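Local coordinates for molinate hydrolase (Gulosibacter molinativorax, PDB 4UB9), which hydrolyses the thiocarbamate herbicide molinate and binds zinc, which probably serves the hydrolysis as in related amidohydrolases, at residues S285-I293 against A309-K318; I293-T304 against K318-Q329. One frame throughout, in Å; residues are numbered along the deposited sequence.

Contact 1: residues S285-I293 against A309-K318; sequences SLEGLNTAI and APIPEETIEK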
loop_
_atom_site.group_PDB
_atom_site.type_symbol
_atom_site.label_atom_id
_atom_site.label_comp_id
_atom_site.label_asym_id
_atom_site.label_seq_id
_atom_site.Cartn_x
_atom_site.Cartn_y
_atom_site.Cartn_z
ATOM N N SER A 285 9.745 3.917 25.988
ATOM C CA SER A 285 9.967 2.603 26.640
ATOM C C SER A 285 10.455 2.781 28.048
ATOM O O SER A 285 10.910 3.859 28.425
ATOM C CB SER A 285 11.058 1.785 25.900
ATOM O OG SER A 285 12.297 2.456 25.962
ATOM N N LEU A 286 10.376 1.714 28.839
ATOM C CA LEU A 286 10.855 1.757 30.247
ATOM C C LEU A 286 12.352 2.062 30.315
ATOM O O LEU A 286 12.803 2.857 31.102
ATOM C CB LEU A 286 10.615 0.439 30.926
ATOM C CG LEU A 286 9.152 0.073 31.166
ATOM C CD1 LEU A 286 9.016 -1.309 31.853
ATOM C CD2 LEU A 286 8.471 1.140 31.989
ATOM N N GLU A 287 13.115 1.416 29.449
ATOM C CA GLU A 287 14.551 1.638 29.410
ATOM C C GLU A 287 14.891 3.025 28.911
ATOM O O GLU A 287 15.847 3.644 29.366
ATOM C CB GLU A 287 15.250 0.580 28.567
ATOM C CG GLU A 287 15.465 -0.712 29.343
ATOM C CD GLU A 287 16.251 -0.486 30.654
ATOM O OE1 GLU A 287 17.431 -0.042 30.666
ATOM O OE2 GLU A 287 15.667 -0.719 31.709
ATOM N N GLY A 288 14.068 3.534 28.026
ATOM C CA GLY A 288 14.235 4.902 27.580
ATOM C C GLY A 288 14.009 5.877 28.714
ATOM O O GLY A 288 14.754 6.827 28.914
ATOM N N LEU A 289 12.953 5.641 29.450
ATOM C CA LEU A 289 12.626 6.470 30.585
ATOM C C LEU A 289 13.771 6.437 31.597
ATOM O O LEU A 289 14.205 7.450 32.084
ATOM C CB LEU A 289 11.339 5.970 31.243
ATOM C CG LEU A 289 10.866 6.703 32.501
ATOM C CD1 LEU A 289 10.694 8.199 32.298
ATOM C CD2 LEU A 289 9.530 6.106 32.939
ATOM N N ASN A 290 14.227 5.258 31.914
ATOM C CA ASN A 290 15.314 5.133 32.868
ATOM C C ASN A 290 16.533 5.906 32.402
ATOM O O ASN A 290 17.177 6.597 33.165
ATOM C CB ASN A 290 15.701 3.675 33.088
ATOM C CG ASN A 290 16.816 3.538 34.111
ATOM O OD1 ASN A 290 16.628 3.785 35.299
ATOM N ND2 ASN A 290 17.998 3.138 33.645
ATOM N N THR A 291 16.834 5.778 31.121
ATOM C CA THR A 291 18.011 6.457 30.538
ATOM C C THR A 291 17.881 7.955 30.653
ATOM O O THR A 291 18.844 8.665 30.934
ATOM C CB THR A 291 18.203 6.017 29.082
ATOM O OG1 THR A 291 18.591 4.632 29.061
ATOM C CG2 THR A 291 19.236 6.826 28.382
ATOM N N ALA A 292 16.667 8.444 30.441
ATOM C CA ALA A 292 16.426 9.879 30.541
ATOM C C ALA A 292 16.632 10.384 31.988
ATOM O O ALA A 292 17.175 11.469 32.242
ATOM C CB ALA A 292 15.039 10.208 30.070
ATOM N N ILE A 293 16.143 9.605 32.905
ATOM C CA ILE A 293 16.268 9.914 34.324
ATOM C C ILE A 293 17.744 9.972 34.735
ATOM O O ILE A 293 18.188 10.888 35.409
ATOM C CB ILE A 293 15.556 8.835 35.154
ATOM C CG1 ILE A 293 14.041 9.030 35.063
ATOM C CG2 ILE A 293 15.963 8.929 36.617
ATOM C CD1 ILE A 293 13.247 7.847 35.559
ATOM N N ALA A 309 4.239 -1.394 28.902
ATOM C CA ALA A 309 4.763 -2.151 30.026
ATOM C C ALA A 309 4.731 -1.260 31.255
ATOM O O ALA A 309 4.969 -0.069 31.164
ATOM C CB ALA A 309 6.173 -2.619 29.727
ATOM N N PRO A 310 4.342 -1.812 32.398
ATOM C CA PRO A 310 4.167 -0.969 33.594
ATOM C C PRO A 310 5.465 -0.450 34.177
ATOM O O PRO A 310 6.449 -1.148 34.247
ATOM C CB PRO A 310 3.450 -1.890 34.586
ATOM C CG PRO A 310 3.836 -3.260 34.177
ATOM C CD PRO A 310 4.064 -3.241 32.667
ATOM N N ILE A 311 5.433 0.796 34.608
ATOM C CA ILE A 311 6.596 1.424 35.171
ATOM C C ILE A 311 6.950 0.748 36.509
ATOM O O ILE A 311 6.111 0.653 37.364
ATOM C CB ILE A 311 6.378 2.906 35.418
ATOM C CG1 ILE A 311 6.182 3.624 34.095
ATOM C CG2 ILE A 311 7.583 3.484 36.137
ATOM C CD1 ILE A 311 5.924 5.108 34.241
ATOM N N PRO A 312 8.187 0.269 36.668
ATOM C CA PRO A 312 8.564 -0.354 37.931
ATOM C C PRO A 312 8.689 0.633 39.055
ATOM O O PRO A 312 8.973 1.831 38.858
ATOM C CB PRO A 312 9.937 -0.960 37.653
ATOM C CG PRO A 312 10.185 -0.794 36.179
ATOM C CD PRO A 312 9.305 0.333 35.719
ATOM N N GLU A 313 8.500 0.105 40.246
ATOM C CA GLU A 313 8.543 0.887 41.474
ATOM C C GLU A 313 9.854 1.642 41.596
ATOM O O GLU A 313 9.889 2.812 41.941
ATOM C CB GLU A 313 8.288 -0.044 42.660
ATOM C CG GLU A 313 7.564 0.630 43.810
ATOM C CD GLU A 313 6.293 1.390 43.401
ATOM O OE1 GLU A 313 5.343 0.777 42.866
ATOM O OE2 GLU A 313 6.220 2.614 43.652
ATOM N N GLU A 314 10.939 0.970 41.265
ATOM C CA GLU A 314 12.280 1.539 41.367
ATOM C C GLU A 314 12.424 2.841 40.563
ATOM O O GLU A 314 13.099 3.777 40.973
ATOM C CB GLU A 314 13.282 0.472 40.892
ATOM C CG GLU A 314 14.719 0.927 40.898
ATOM C CD GLU A 314 15.680 0.216 39.940
ATOM O OE1 GLU A 314 15.741 -1.032 40.002
ATOM O OE2 GLU A 314 16.417 0.917 39.171
ATOM N N THR A 315 11.766 2.883 39.414
ATOM C CA THR A 315 11.821 4.033 38.540
ATOM C C THR A 315 11.027 5.182 39.148
ATOM O O THR A 315 11.458 6.337 39.091
ATOM C CB THR A 315 11.263 3.738 37.148
ATOM O OG1 THR A 315 11.970 2.656 36.562
ATOM C CG2 THR A 315 11.380 4.944 36.229
ATOM N N ILE A 316 9.871 4.884 39.715
ATOM C CA ILE A 316 9.105 5.938 40.374
ATOM C C ILE A 316 9.917 6.502 41.510
ATOM O O ILE A 316 9.961 7.733 41.720
ATOM C CB ILE A 316 7.764 5.421 40.870
ATOM C CG1 ILE A 316 6.810 5.248 39.679
ATOM C CG2 ILE A 316 7.163 6.384 41.862
ATOM C CD1 ILE A 316 5.513 4.549 40.016
ATOM N N GLU A 317 10.582 5.623 42.255
ATOM C CA GLU A 317 11.420 6.072 43.397
ATOM C C GLU A 317 12.586 6.960 42.983
ATOM O O GLU A 317 12.892 7.954 43.632
ATOM C CB GLU A 317 11.918 4.877 44.203
ATOM C CG GLU A 317 10.851 4.342 45.153
ATOM C CD GLU A 317 11.065 2.853 45.436
ATOM O OE1 GLU A 317 10.080 2.164 45.752
ATOM O OE2 GLU A 317 12.223 2.362 45.327
ATOM N N LYS A 318 13.171 6.667 41.841
ATOM C CA LYS A 318 14.176 7.588 41.279
ATOM C C LYS A 318 13.612 8.978 40.969
ATOM O O LYS A 318 14.291 9.989 41.137
ATOM C CB LYS A 318 14.765 7.054 39.998
ATOM C CG LYS A 318 15.625 5.832 40.158
ATOM C CD LYS A 318 16.463 5.605 38.910
ATOM C CE LYS A 318 17.071 4.213 38.872
ATOM N NZ LYS A 318 18.096 4.155 37.784
#
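Leu-286 and Asn-290, one turn apart on the same helix, reach across to segment 309-318 by different first torsions. In Leu-286, CG stands opposite the carbonyl carbon (chi1 -68°), and its two methyls fork over the extended run that leads into the second helix. In Asn-290, CG is anti to the backbone N (chi1 -179°), which carries the amide to the flank where Lys-318 arrives with its chain drawn out straight.

The fork of Leu-286 divides its work. CD1 lies 3.8 Å from CB of Ala-309 and also touches the carbonyl oxygen of Pro-310, while CD2 sits 3.7 Å from CA of Ile-311 and against the ring carbon CD of Pro-312. One turn on, CD2 of Leu-289 touches two partners, 4.0 Å from CD1 of Ile-311 and 3.9 Å from CG2 of Thr-315. That threonine methyl is shared, since CD1 of Ile-293, on the next turn of the same helix, meets it at 3.5 Å. The aliphatic part of Lys-318 runs along Ile-293, CB facing CG2, before NZ donates to OD1 of Asn-290 at 2.9 Å, in the carbonyl plane and on a lone pair. Apolar contacts thus fill the middle; the one hydrogen bond between the segments lies at the flank, and NZ also pairs with Glu-294.

OG of Ser-285, the N-cap residue of the first helix, accepts from Gly-288 N. The two axes stay 10.7 Å apart at their closest and diverge by 25°, so side chains bridge the gap. Thr-218 of the second subunit packs on Leu-286 and Ala-309, and Arg-263 of that subunit pairs with Glu-287. Within the chain, Leu-289 and Ile-293 rest on Met-300 of strand 299-301, and helix 353-363 holds the backbone of Ile-311 through Asn-357 and Arg-360.

Contact 2: residues I293-T304 against K318-Q329; sequences IERDADLMIHAT and KLLEKQLWSEVQ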
loop_
_atom_site.group_PDB
_atom_site.type_symbol
_atom_site.label_atom_id
_atom_site.label_comp_id
_atom_site.label_asym_id
_atom_site.label_seq_id
_atom_site.Cartn_x
_atom_site.Cartn_y
_atom_site.Cartn_z
ATOM N N ILE A 293 16.143 9.605 32.905
ATOM C CA ILE A 293 16.268 9.914 34.324
ATOM C C ILE A 293 17.744 9.972 34.735
ATOM O O ILE A 293 18.188 10.888 35.409
ATOM C CB ILE A 293 15.556 8.835 35.154
ATOM C CG1 ILE A 293 14.041 9.030 35.063
ATOM C CG2 ILE A 293 15.963 8.929 36.617
ATOM C CD1 ILE A 293 13.247 7.847 35.559
ATOM N N GLU A 294 18.504 8.993 34.256
ATOM C CA GLU A 294 19.916 8.918 34.564
ATOM C C GLU A 294 20.737 10.055 33.958
ATOM O O GLU A 294 21.849 10.268 34.354
ATOM C CB GLU A 294 20.494 7.557 34.139
ATOM C CG GLU A 294 20.122 6.427 35.107
ATOM C CD GLU A 294 20.536 6.701 36.562
ATOM O OE1 GLU A 294 21.686 7.132 36.773
ATOM O OE2 GLU A 294 19.730 6.473 37.491
ATOM N N ARG A 295 20.174 10.782 33.002
ATOM C CA ARG A 295 20.795 12.004 32.468
ATOM C C ARG A 295 20.254 13.268 33.133
ATOM O O ARG A 295 20.528 14.368 32.684
ATOM C CB ARG A 295 20.554 12.113 30.964
ATOM C CG ARG A 295 21.056 10.953 30.112
ATOM C CD ARG A 295 22.504 10.774 30.320
ATOM N NE ARG A 295 23.173 9.905 29.352
ATOM C CZ ARG A 295 23.067 8.585 29.329
ATOM N NH1 ARG A 295 22.207 7.947 30.138
ATOM N NH2 ARG A 295 23.831 7.907 28.483
ATOM N N ASP A 296 19.460 13.106 34.190
ATOM C CA ASP A 296 18.868 14.254 34.888
ATOM C C ASP A 296 18.185 15.233 33.920
ATOM O O ASP A 296 18.380 16.431 33.969
ATOM C CB ASP A 296 19.928 14.993 35.728
ATOM C CG ASP A 296 20.529 14.107 36.826
ATOM O OD1 ASP A 296 19.781 13.530 37.651
ATOM O OD2 ASP A 296 21.759 14.015 36.878
ATOM N N ALA A 297 17.363 14.690 33.050
ATOM C CA ALA A 297 16.598 15.505 32.100
ATOM C C ALA A 297 15.779 16.548 32.837
ATOM O O ALA A 297 15.196 16.273 33.871
ATOM C CB ALA A 297 15.684 14.633 31.295
ATOM N N ASP A 298 15.760 17.745 32.302
ATOM C CA ASP A 298 14.945 18.832 32.863
ATOM C C ASP A 298 13.454 18.559 32.698
ATOM O O ASP A 298 12.650 18.935 33.530
ATOM C CB ASP A 298 15.296 20.161 32.186
ATOM C CG ASP A 298 16.704 20.619 32.533
ATOM O OD1 ASP A 298 16.848 21.194 33.607
ATOM O OD2 ASP A 298 17.658 20.342 31.784
ATOM N N LEU A 299 13.095 17.955 31.579
ATOM C CA LEU A 299 11.725 17.586 31.352
ATOM C C LEU A 299 11.653 16.377 30.442
ATOM O O LEU A 299 12.195 16.369 29.351
ATOM C CB LEU A 299 10.926 18.761 30.781
ATOM C CG LEU A 299 9.433 18.456 30.568
ATOM C CD1 LEU A 299 8.732 18.160 31.882
ATOM C CD2 LEU A 299 8.768 19.627 29.878
ATOM N N MET A 300 10.897 15.391 30.886
ATOM C CA MET A 300 10.699 14.161 30.148
ATOM C C MET A 300 9.297 14.104 29.505
ATOM O O MET A 300 8.280 13.917 30.178
ATOM C CB MET A 300 10.939 12.986 31.090
ATOM C CG MET A 300 12.399 12.951 31.514
ATOM S SD MET A 300 12.772 11.700 32.733
ATOM C CE MET A 300 11.890 12.402 34.124
ATOM N N ILE A 301 9.267 14.226 28.187
ATOM C CA ILE A 301 8.017 14.249 27.434
ATOM C C ILE A 301 7.393 12.850 27.339
ATOM O O ILE A 301 8.077 11.846 27.123
ATOM C CB ILE A 301 8.200 14.847 26.056
ATOM C CG1 ILE A 301 8.866 16.212 26.148
ATOM C CG2 ILE A 301 6.878 14.980 25.326
ATOM C CD1 ILE A 301 8.075 17.275 26.881
ATOM N N HIS A 302 6.094 12.818 27.555
ATOM C CA HIS A 302 5.262 11.582 27.623
ATOM C C HIS A 302 5.954 10.441 28.331
ATOM O O HIS A 302 6.148 9.363 27.808
ATOM C CB HIS A 302 4.569 11.185 26.311
ATOM C CG HIS A 302 5.455 11.147 25.119
ATOM N ND1 HIS A 302 6.481 10.238 24.976
ATOM C CD2 HIS A 302 5.401 11.839 23.956
ATOM C CE1 HIS A 302 7.068 10.423 23.806
ATOM N NE2 HIS A 302 6.432 11.384 23.165
ATOM N N ALA A 303 6.318 10.746 29.565
ATOM C CA ALA A 303 7.136 9.869 30.365
ATOM C C ALA A 303 6.456 8.546 30.581
ATOM O O ALA A 303 7.098 7.524 30.749
ATOM C CB ALA A 303 7.419 10.531 31.694
ATOM N N THR A 304 5.139 8.580 30.640
ATOM C CA THR A 304 4.358 7.370 30.940
ATOM C C THR A 304 4.056 6.516 29.724
ATOM O O THR A 304 3.394 5.481 29.840
ATOM C CB THR A 304 3.006 7.736 31.605
ATOM O OG1 THR A 304 2.394 8.793 30.856
ATOM C CG2 THR A 304 3.254 8.182 33.007
ATOM N N LYS A 318 13.171 6.667 41.841
ATOM C CA LYS A 318 14.176 7.588 41.279
ATOM C C LYS A 318 13.612 8.978 40.969
ATOM O O LYS A 318 14.291 9.989 41.137
ATOM C CB LYS A 318 14.765 7.054 39.998
ATOM C CG LYS A 318 15.625 5.832 40.158
ATOM C CD LYS A 318 16.463 5.605 38.910
ATOM C CE LYS A 318 17.071 4.213 38.872
ATOM N NZ LYS A 318 18.096 4.155 37.784
ATOM N N LEU A 319 12.387 9.018 40.469
ATOM C CA LEU A 319 11.779 10.292 40.119
ATOM C C LEU A 319 11.575 11.124 41.386
ATOM O O LEU A 319 11.791 12.350 41.403
ATOM C CB LEU A 319 10.426 10.092 39.419
ATOM C CG LEU A 319 10.482 9.593 37.973
ATOM C CD1 LEU A 319 9.106 9.190 37.471
ATOM C CD2 LEU A 319 11.058 10.647 37.048
ATOM N N LEU A 320 11.125 10.454 42.423
ATOM C CA LEU A 320 10.889 11.100 43.723
ATOM C C LEU A 320 12.204 11.565 44.330
ATOM O O LEU A 320 12.361 12.711 44.711
ATOM C CB LEU A 320 10.212 10.135 44.677
ATOM C CG LEU A 320 8.751 9.851 44.288
ATOM C CD1 LEU A 320 8.202 8.709 45.123
ATOM C CD2 LEU A 320 7.850 11.081 44.397
ATOM N N GLU A 321 13.174 10.677 44.338
ATOM C CA GLU A 321 14.447 10.963 44.949
ATOM C C GLU A 321 15.141 12.122 44.203
ATOM O O GLU A 321 15.631 13.027 44.816
ATOM C CB GLU A 321 15.287 9.664 44.979
ATOM C CG GLU A 321 16.538 9.712 45.846
ATOM C CD GLU A 321 17.782 10.169 45.088
ATOM O OE1 GLU A 321 17.940 9.828 43.882
ATOM O OE2 GLU A 321 18.618 10.881 45.702
ATOM N N LYS A 322 15.184 12.074 42.876
ATOM C CA LYS A 322 15.870 13.121 42.064
ATOM C C LYS A 322 15.021 14.342 41.846
ATOM O O LYS A 322 15.512 15.382 41.495
ATOM C CB LYS A 322 16.330 12.576 40.719
ATOM C CG LYS A 322 17.553 11.673 40.820
ATOM C CD LYS A 322 17.627 10.623 39.721
ATOM C CE LYS A 322 19.019 9.986 39.611
ATOM N NZ LYS A 322 19.827 10.785 38.629
ATOM N N GLN A 323 13.716 14.199 42.048
ATOM C CA GLN A 323 12.757 15.322 41.850
ATOM C C GLN A 323 12.792 15.861 40.421
ATOM O O GLN A 323 12.965 17.026 40.195
ATOM C CB GLN A 323 13.002 16.452 42.869
ATOM C CG GLN A 323 12.529 16.080 44.271
ATOM C CD GLN A 323 10.997 15.969 44.343
ATOM O OE1 GLN A 323 10.433 14.873 44.494
ATOM N NE2 GLN A 323 10.319 17.111 44.236
ATOM N N LEU A 324 12.692 14.966 39.479
ATOM C CA LEU A 324 12.686 15.345 38.104
ATOM C C LEU A 324 11.244 15.541 37.631
ATOM O O LEU A 324 10.343 14.849 38.062
ATOM C CB LEU A 324 13.389 14.277 37.231
ATOM C CG LEU A 324 14.870 14.020 37.500
ATOM C CD1 LEU A 324 15.366 12.843 36.682
ATOM C CD2 LEU A 324 15.717 15.249 37.186
ATOM N N TRP A 325 11.083 16.442 36.663
ATOM C CA TRP A 325 9.798 16.711 36.062
ATOM C C TRP A 325 9.449 15.747 34.938
ATOM O O TRP A 325 10.184 15.601 33.958
ATOM C CB TRP A 325 9.759 18.119 35.535
ATOM C CG TRP A 325 9.884 19.140 36.554
ATOM C CD1 TRP A 325 10.967 19.907 36.779
ATOM C CD2 TRP A 325 8.886 19.571 37.468
ATOM N NE1 TRP A 325 10.708 20.804 37.789
ATOM C CE2 TRP A 325 9.441 20.606 38.239
ATOM C CE3 TRP A 325 7.577 19.186 37.722
ATOM C CZ2 TRP A 325 8.747 21.251 39.254
ATOM C CZ3 TRP A 325 6.862 19.831 38.753
ATOM C CH2 TRP A 325 7.459 20.849 39.498
ATOM N N SER A 326 8.289 15.134 35.069
ATOM C CA SER A 326 7.680 14.333 33.988
ATOM C C SER A 326 6.495 15.034 33.361
ATOM O O SER A 326 5.581 15.450 34.098
ATOM C CB SER A 326 7.156 13.040 34.578
ATOM O OG SER A 326 8.197 12.271 35.089
ATOM N N GLU A 327 6.455 15.193 32.038
ATOM C CA GLU A 327 5.184 15.518 31.412
ATOM C C GLU A 327 4.528 14.248 30.992
ATOM O O GLU A 327 5.183 13.285 30.635
ATOM C CB GLU A 327 5.158 16.648 30.343
ATOM C CG GLU A 327 5.382 16.319 28.913
ATOM C CD GLU A 327 4.161 15.953 28.078
ATOM O OE1 GLU A 327 3.602 16.807 27.355
ATOM O OE2 GLU A 327 3.854 14.763 28.065
ATOM N N VAL A 328 3.214 14.254 31.078
ATOM C CA VAL A 328 2.403 13.089 30.717
ATOM C C VAL A 328 1.237 13.573 29.913
ATOM O O VAL A 328 0.901 14.759 29.951
ATOM C CB VAL A 328 1.887 12.316 31.913
ATOM C CG1 VAL A 328 3.049 11.871 32.778
ATOM C CG2 VAL A 328 0.946 13.170 32.715
ATOM N N GLN A 329 0.726 12.671 29.086
ATOM C CA GLN A 329 -0.302 13.024 28.070
ATOM C C GLN A 329 -1.409 12.013 28.171
ATOM O O GLN A 329 -1.327 10.935 27.592
ATOM C CB GLN A 329 0.255 13.057 26.662
ATOM C CG GLN A 329 1.196 14.234 26.501
ATOM C CD GLN A 329 1.934 14.264 25.186
ATOM O OE1 GLN A 329 1.522 13.648 24.207
ATOM N NE2 GLN A 329 3.004 15.004 25.156
HETATM O O HOH W 1 13.557 17.581 35.599
HETATM O O HOH W 2 2.455 10.398 28.806
#
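The His-302 ring and the Gln-329 amide meet at an edge, NE2 of Gln-329 lying near the ring plane and 4.1 Å from CD2. At the other end, the indole of Trp-325 has the carbonyl oxygen of Asp-298 at its edge, 3.8 Å from CD1. A third flat group, the carboxylate of Glu-327, is gripped from two directions: NE2 of Gln-329 bonds OE1 at 2.9 Å, on the syn side but some 31° out of the carboxylate plane, whereas the backbone N of His-302 comes to OE2 from above the plane at 3.0 Å. The Glu-327 chain gets there by curling, with CG between the backbone N and the carbonyl carbon (chi1 90°) and a second bend at chi2, CG resting on CD1 of Ile-301.

Between these groups the backbones pair in parallel. Met-300 N donates to Trp-325 O at 3.2 Å, and Glu-327 N returns to Met-300 O at 2.9 Å. The regular pairing breaks at His-302, whose N-H goes to the Glu-327 carboxylate, and Ala-303 N takes Glu-327 O instead, almost straight at 173°. Water joins Ala-297 O to Trp-325 N. Outward from the strands, CE of Met-300 lies 3.5 Å from CD2 of Leu-319, with Ile-293 and Leu-324 completing the apolar layer; salt bridges from Lys-318 to Glu-294 and from Lys-322 to Asp-296 border it at the surface.

Strand, helix 313-322 and parallel strand form a beta-alpha-beta crossover of the amidohydrolase barrel, and His-302, next after Ile-301, binds zinc through NE2 together with His-282.

Both contacts draw on helices 286-294 and 313-322, and their segments alternate, with Ile-293 and Lys-318 belonging to each. Contact 1, its centre about 23 Å from the centre of the chain, sets a helix against a second helix and the extended run before it, mostly apolar and edged by the second subunit. Contact 2, its centre about 16 Å from that point, buries roughly twice the area and adds strand pairing, water and the metal ligand; its salt bridges lie toward the solvent-facing rim, with Glu-294 and Asp-296 exposed. The two join where Leu-289 and Ala-292 pack on Met-300. The barrel wall thus passes from buried apolar packing between outer helices to directed polar bonds beside the metal.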